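PDB 7AE5: phenolic acid decarboxylase from Sedimentibacter hydroxybenzoicus, which catalyses the reversible non-oxidative decarboxylation of 4-hydroxybenzoate and 3,4-dihydroxybenzoate, using prenylated FMN and manganese. Local coordinates for residues 60-72 with 302-316. Sequence-based numbering, arbitrary orientation.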
loop_
_atom_site.group_PDB
_atom_site.type_symbol
_atom_site.label_atom_id
_atom_site.label_comp_id
_atom_site.label_asym_id
_atom_site.label_seq_id
_atom_site.Cartn_x
_atom_site.Cartn_y
_atom_site.Cartn_z
ATOM N N LYS C 60 -6.540 60.425 -14.590
ATOM C CA LYS C 60 -6.159 61.222 -15.739
ATOM C C LYS C 60 -5.483 60.393 -16.831
ATOM O O LYS C 60 -5.406 60.848 -17.979
ATOM C CB LYS C 60 -5.258 62.370 -15.235
ATOM C CG LYS C 60 -4.419 63.123 -16.244
ATOM C CD LYS C 60 -2.995 63.361 -15.708
ATOM C CE LYS C 60 -2.823 64.519 -14.729
ATOM N NZ LYS C 60 -1.363 64.586 -14.415
ATOM N N TYR C 61 -5.085 59.154 -16.527
ATOM C CA TYR C 61 -4.258 58.326 -17.402
ATOM C C TYR C 61 -4.890 56.961 -17.665
ATOM O O TYR C 61 -6.069 56.753 -17.360
ATOM C CB TYR C 61 -2.873 58.200 -16.769
ATOM C CG TYR C 61 -2.036 59.448 -16.935
ATOM C CD1 TYR C 61 -2.365 60.406 -17.900
ATOM C CD2 TYR C 61 -1.018 59.743 -16.031
ATOM C CE1 TYR C 61 -1.624 61.559 -18.044
ATOM C CE2 TYR C 61 -0.282 60.904 -16.143
ATOM C CZ TYR C 61 -0.585 61.808 -17.158
ATOM O OH TYR C 61 0.140 62.971 -17.285
ATOM N N SER C 62 -4.127 56.028 -18.228
ATOM C CA SER C 62 -4.677 54.780 -18.743
ATOM C C SER C 62 -4.255 53.574 -17.908
ATOM O O SER C 62 -3.308 53.626 -17.118
ATOM C CB SER C 62 -4.247 54.560 -20.198
ATOM O OG SER C 62 -4.147 55.788 -20.896
ATOM N N VAL C 63 -4.979 52.473 -18.111
ATOM C CA VAL C 63 -4.690 51.180 -17.498
ATOM C C VAL C 63 -4.755 50.111 -18.580
ATOM O O VAL C 63 -5.643 50.140 -19.438
ATOM C CB VAL C 63 -5.677 50.853 -16.355
ATOM C CG1 VAL C 63 -5.634 49.368 -15.999
ATOM C CG2 VAL C 63 -5.366 51.684 -15.133
ATOM N N VAL C 64 -3.808 49.174 -18.548
ATOM C CA VAL C 64 -3.830 48.005 -19.416
ATOM C C VAL C 64 -3.560 46.768 -18.566
ATOM O O VAL C 64 -2.719 46.795 -17.660
ATOM C CB VAL C 64 -2.819 48.129 -20.580
ATOM C CG1 VAL C 64 -1.383 48.038 -20.084
ATOM C CG2 VAL C 64 -3.096 47.076 -21.648
ATOM N N THR C 65 -4.300 45.694 -18.836
ATOM C CA THR C 65 -4.208 44.479 -18.038
ATOM C C THR C 65 -4.301 43.263 -18.948
ATOM O O THR C 65 -4.711 43.358 -20.107
ATOM C CB THR C 65 -5.303 44.429 -16.960
ATOM O OG1 THR C 65 -4.997 43.403 -16.008
ATOM C CG2 THR C 65 -6.661 44.149 -17.586
ATOM N N ASN C 66 -3.910 42.109 -18.397
ATOM C CA ASN C 66 -3.878 40.839 -19.129
ATOM C C ASN C 66 -2.972 40.931 -20.354
ATOM O O ASN C 66 -3.257 40.355 -21.407
ATOM C CB ASN C 66 -5.285 40.382 -19.521
ATOM C CG ASN C 66 -5.393 38.872 -19.651
ATOM O OD1 ASN C 66 -4.908 38.131 -18.797
ATOM N ND2 ASN C 66 -6.024 38.411 -20.725
ATOM N N VAL C 67 -1.863 41.662 -20.213
ATOM C CA VAL C 67 -0.941 41.848 -21.329
ATOM C C VAL C 67 -0.283 40.525 -21.708
ATOM O O VAL C 67 -0.159 40.196 -22.894
ATOM C CB VAL C 67 0.099 42.927 -20.980
ATOM C CG1 VAL C 67 1.191 42.984 -22.036
ATOM C CG2 VAL C 67 -0.573 44.283 -20.822
ATOM N N HIS C 68 0.142 39.748 -20.714
ATOM C CA HIS C 68 0.766 38.449 -20.935
ATOM C C HIS C 68 -0.230 37.293 -20.896
ATOM O O HIS C 68 0.187 36.135 -20.966
ATOM C CB HIS C 68 1.853 38.194 -19.884
ATOM C CG HIS C 68 3.112 38.977 -20.097
ATOM N ND1 HIS C 68 3.229 40.305 -19.751
ATOM C CD2 HIS C 68 4.316 38.611 -20.597
ATOM C CE1 HIS C 68 4.447 40.727 -20.039
ATOM N NE2 HIS C 68 5.127 39.718 -20.553
ATOM N N GLY C 69 -1.528 37.574 -20.797
ATOM C CA GLY C 69 -2.480 36.555 -20.394
ATOM C C GLY C 69 -3.048 35.626 -21.450
ATOM O O GLY C 69 -4.254 35.363 -21.447
ATOM N N SER C 70 -2.202 35.105 -22.335
ATOM C CA SER C 70 -2.619 34.111 -23.319
ATOM C C SER C 70 -1.388 33.654 -24.082
ATOM O O SER C 70 -0.389 34.372 -24.167
ATOM C CB SER C 70 -3.668 34.658 -24.294
ATOM O OG SER C 70 -3.110 35.609 -25.188
ATOM N N TRP C 71 -1.477 32.446 -24.643
ATOM C CA TRP C 71 -0.383 31.935 -25.454
ATOM C C TRP C 71 -0.235 32.694 -26.763
ATOM O O TRP C 71 0.843 32.661 -27.365
ATOM C CB TRP C 71 -0.575 30.442 -25.716
ATOM C CG TRP C 71 -0.356 29.629 -24.485
ATOM C CD1 TRP C 71 -1.265 28.837 -23.846
ATOM C CD2 TRP C 71 0.848 29.566 -23.710
ATOM N NE1 TRP C 71 -0.691 28.261 -22.738
ATOM C CE2 TRP C 71 0.604 28.697 -22.630
ATOM C CE3 TRP C 71 2.112 30.152 -23.833
ATOM C CZ2 TRP C 71 1.576 28.399 -21.677
ATOM C CZ3 TRP C 71 3.077 29.856 -22.887
ATOM C CH2 TRP C 71 2.804 28.986 -21.824
ATOM N N GLN C 72 -1.288 33.376 -27.215
ATOM C CA GLN C 72 -1.149 34.271 -28.358
ATOM C C GLN C 72 -0.292 35.477 -27.994
ATOM O O GLN C 72 0.651 35.821 -28.716
ATOM C CB GLN C 72 -2.526 34.715 -28.856
ATOM C CG GLN C 72 -3.269 33.676 -29.689
ATOM C CD GLN C 72 -3.702 32.469 -28.876
ATOM O OE1 GLN C 72 -3.924 32.566 -27.669
ATOM N NE2 GLN C 72 -3.830 31.325 -29.538
ATOM N N ASN C 302 1.790 60.951 -20.716
ATOM C CA ASN C 302 0.591 60.119 -20.691
ATOM C C ASN C 302 0.946 58.651 -20.433
ATOM O O ASN C 302 0.696 57.789 -21.277
ATOM C CB ASN C 302 -0.204 60.265 -21.982
ATOM C CG ASN C 302 -1.028 61.544 -22.023
ATOM O OD1 ASN C 302 -2.259 61.505 -21.993
ATOM N ND2 ASN C 302 -0.351 62.685 -22.094
ATOM N N PRO C 303 1.527 58.339 -19.272
ATOM C CA PRO C 303 1.952 56.961 -19.011
ATOM C C PRO C 303 0.771 56.016 -18.894
ATOM O O PRO C 303 -0.361 56.408 -18.601
ATOM C CB PRO C 303 2.708 57.061 -17.682
ATOM C CG PRO C 303 2.175 58.278 -17.036
ATOM C CD PRO C 303 1.826 59.228 -18.138
ATOM N N ILE C 304 1.067 54.739 -19.116
ATOM C CA ILE C 304 0.076 53.674 -19.118
ATOM C C ILE C 304 0.381 52.745 -17.951
ATOM O O ILE C 304 1.465 52.152 -17.888
ATOM C CB ILE C 304 0.074 52.908 -20.448
ATOM C CG1 ILE C 304 -0.411 53.819 -21.578
ATOM C CG2 ILE C 304 -0.796 51.675 -20.340
ATOM C CD1 ILE C 304 -0.039 53.337 -22.964
ATOM N N PHE C 305 -0.573 52.621 -17.032
ATOM C CA PHE C 305 -0.414 51.780 -15.848
ATOM C C PHE C 305 -0.618 50.328 -16.260
ATOM O O PHE C 305 -1.750 49.841 -16.331
ATOM C CB PHE C 305 -1.400 52.196 -14.761
ATOM C CG PHE C 305 -1.286 51.400 -13.486
ATOM C CD1 PHE C 305 -0.091 50.791 -13.131
ATOM C CD2 PHE C 305 -2.374 51.269 -12.635
ATOM C CE1 PHE C 305 0.014 50.063 -11.958
ATOM C CE2 PHE C 305 -2.275 50.544 -11.459
ATOM C CZ PHE C 305 -1.079 49.941 -11.121
ATOM N N GLU C 306 0.483 49.631 -16.531
ATOM C CA GLU C 306 0.430 48.215 -16.875
ATOM C C GLU C 306 0.358 47.407 -15.585
ATOM O O GLU C 306 1.356 47.269 -14.872
ATOM C CB GLU C 306 1.643 47.814 -17.709
ATOM C CG GLU C 306 1.600 46.368 -18.192
ATOM C CD GLU C 306 2.975 45.795 -18.483
ATOM O OE1 GLU C 306 3.977 46.512 -18.289
ATOM O OE2 GLU C 306 3.054 44.624 -18.913
ATOM N N ASN C 307 -0.826 46.883 -15.281
ATOM C CA ASN C 307 -1.054 46.130 -14.060
ATOM C C ASN C 307 -1.604 44.754 -14.402
ATOM O O ASN C 307 -2.065 44.504 -15.518
ATOM C CB ASN C 307 -2.012 46.867 -13.117
ATOM C CG ASN C 307 -1.637 46.696 -11.660
ATOM O OD1 ASN C 307 -0.465 46.531 -11.323
ATOM N ND2 ASN C 307 -2.634 46.747 -10.784
ATOM N N LEU C 308 -1.556 43.862 -13.416
ATOM C CA LEU C 308 -1.884 42.458 -13.608
ATOM C C LEU C 308 -2.975 42.036 -12.637
ATOM O O LEU C 308 -2.944 42.400 -11.458
ATOM C CB LEU C 308 -0.631 41.579 -13.421
ATOM C CG LEU C 308 -0.724 40.066 -13.179
ATOM C CD1 LEU C 308 0.541 39.403 -13.686
ATOM C CD2 LEU C 308 -0.912 39.721 -11.702
ATOM N N TYR C 309 -3.936 41.266 -13.136
ATOM C CA TYR C 309 -4.894 40.584 -12.280
ATOM C C TYR C 309 -4.452 39.143 -12.058
ATOM O O TYR C 309 -4.021 38.463 -12.994
ATOM C CB TYR C 309 -6.306 40.591 -12.872
ATOM C CG TYR C 309 -7.267 39.749 -12.056
ATOM C CD1 TYR C 309 -7.798 40.228 -10.865
ATOM C CD2 TYR C 309 -7.613 38.463 -12.457
ATOM C CE1 TYR C 309 -8.661 39.461 -10.107
ATOM C CE2 TYR C 309 -8.474 37.688 -11.705
ATOM C CZ TYR C 309 -8.995 38.192 -10.530
ATOM O OH TYR C 309 -9.854 37.429 -9.771
ATOM N N LEU C 310 -4.571 38.681 -10.817
ATOM C CA LEU C 310 -4.358 37.282 -10.488
ATOM C C LEU C 310 -5.488 36.801 -9.589
ATOM O O LEU C 310 -6.033 37.561 -8.783
ATOM C CB LEU C 310 -2.993 37.044 -9.811
ATOM C CG LEU C 310 -2.837 37.251 -8.303
ATOM C CD1 LEU C 310 -1.509 36.675 -7.839
ATOM C CD2 LEU C 310 -2.932 38.725 -7.944
ATOM N N GLY C 311 -5.845 35.533 -9.756
ATOM C CA GLY C 311 -6.914 34.925 -8.993
ATOM C C GLY C 311 -6.823 33.418 -9.052
ATOM O O GLY C 311 -5.727 32.856 -8.954
ATOM N N ILE C 312 -7.958 32.749 -9.216
ATOM C CA ILE C 312 -7.959 31.300 -9.384
ATOM C C ILE C 312 -7.363 30.986 -10.752
ATOM O O ILE C 312 -7.856 31.490 -11.772
ATOM C CB ILE C 312 -9.369 30.714 -9.223
ATOM C CG1 ILE C 312 -9.779 30.737 -7.747
ATOM C CG2 ILE C 312 -9.423 29.298 -9.778
ATOM C CD1 ILE C 312 -11.274 30.769 -7.520
ATOM N N PRO C 313 -6.302 30.183 -10.817
ATOM C CA PRO C 313 -5.638 29.931 -12.101
ATOM C C PRO C 313 -6.572 29.259 -13.097
ATOM O O PRO C 313 -7.496 28.536 -12.720
ATOM C CB PRO C 313 -4.469 29.011 -11.720
ATOM C CG PRO C 313 -4.253 29.257 -10.261
ATOM C CD PRO C 313 -5.614 29.515 -9.700
ATOM N N TRP C 314 -6.323 29.499 -14.384
ATOM C CA TRP C 314 -5.203 30.315 -14.853
ATOM C C TRP C 314 -5.578 31.787 -14.997
ATOM O O TRP C 314 -6.694 32.123 -15.398
ATOM C CB TRP C 314 -4.682 29.792 -16.196
ATOM C CG TRP C 314 -3.602 28.756 -16.082
ATOM C CD1 TRP C 314 -3.545 27.722 -15.190
ATOM C CD2 TRP C 314 -2.423 28.654 -16.889
ATOM N NE1 TRP C 314 -2.402 26.985 -15.393
ATOM C CE2 TRP C 314 -1.695 27.538 -16.429
ATOM C CE3 TRP C 314 -1.907 29.404 -17.951
ATOM C CZ2 TRP C 314 -0.484 27.150 -17.000
ATOM C CZ3 TRP C 314 -0.703 29.018 -18.516
ATOM C CH2 TRP C 314 -0.007 27.900 -18.040
ATOM N N THR C 315 -4.636 32.659 -14.656
ATOM C CA THR C 315 -4.755 34.085 -14.942
ATOM C C THR C 315 -3.460 34.495 -15.641
ATOM O O THR C 315 -2.677 33.655 -16.102
ATOM C CB THR C 315 -5.036 34.913 -13.677
ATOM O OG1 THR C 315 -3.942 34.801 -12.762
ATOM C CG2 THR C 315 -6.313 34.447 -12.991
ATOM N N GLU C 316 -3.217 35.806 -15.729
ATOM C CA GLU C 316 -2.015 36.286 -16.405
ATOM C C GLU C 316 -0.751 35.806 -15.700
ATOM O O GLU C 316 0.251 35.493 -16.354
ATOM C CB GLU C 316 -2.032 37.810 -16.491
ATOM C CG GLU C 316 -0.919 38.374 -17.340
ATOM C CD GLU C 316 -0.862 39.884 -17.302
ATOM O OE1 GLU C 316 -1.769 40.507 -16.711
ATOM O OE2 GLU C 316 0.095 40.451 -17.869
HETATM O O HOH W 1 -4.061 40.663 -15.901
HETATM O O HOH W 2 -5.562 37.984 -16.084
HETATM O O HOH W 3 -0.874 42.949 -17.701
#
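Strands 62-65 and 304-306 run parallel, their short axes 27° apart, and join through a ladder in which F305 N donates to S62 O (2.9 Å), V64 N to F305 O and N307 N to V64 O. The last donor lies almost on the line of the V64 carbonyl, whereas the first two sit well above the carbonyl planes of their acceptors. Side chains alternate: V63 and F305 lie side by side on one face, with V63 CG2 3.9 Å from F305 CD2, while S62, I304, V64 and E306 share the other, where V64 CG1 meets I304 CG2 and helix 8-17 packs over V64 and E306. Just before the ladder, Y61 offers one ring face to P303, whose CD stands 3.6 Å from the Y61 ring centroid in a CH-pi contact that N302 CA extends; the aliphatic chain of K60 lies over the opposite face. Were an alanine here instead of the tyrosine, P303 and N302 would probably lose their aromatic cover, leaving a gap beside the start of the strands. The pairing illustrates how sequence-distant segments of a UbiD-family enzyme are knit together: strand 304-306, following long strand 287-299 of the Rift-related region, predicted to bind the prenylated FMN, becomes the outermost strand, within this chain, of a mixed sheet in which 62-65 stands between it and 50-53. Beyond the ladder, E316 reaches back to the backbone of the loop after strand 62-65. With CG anti to the backbone N (chi1 -172°) and the chain extended, E316 OE2 accepts H68 N at 2.9 Å, from above the carboxylate plane. K145 forms salt bridges with both E316 and E306, and also bonds H68 ND1, a cluster likely to stabilise the two buried carboxylates. Farther along, W71 CZ2 comes to the edge of the W314 ring, 3.9 Å from W314 CZ3.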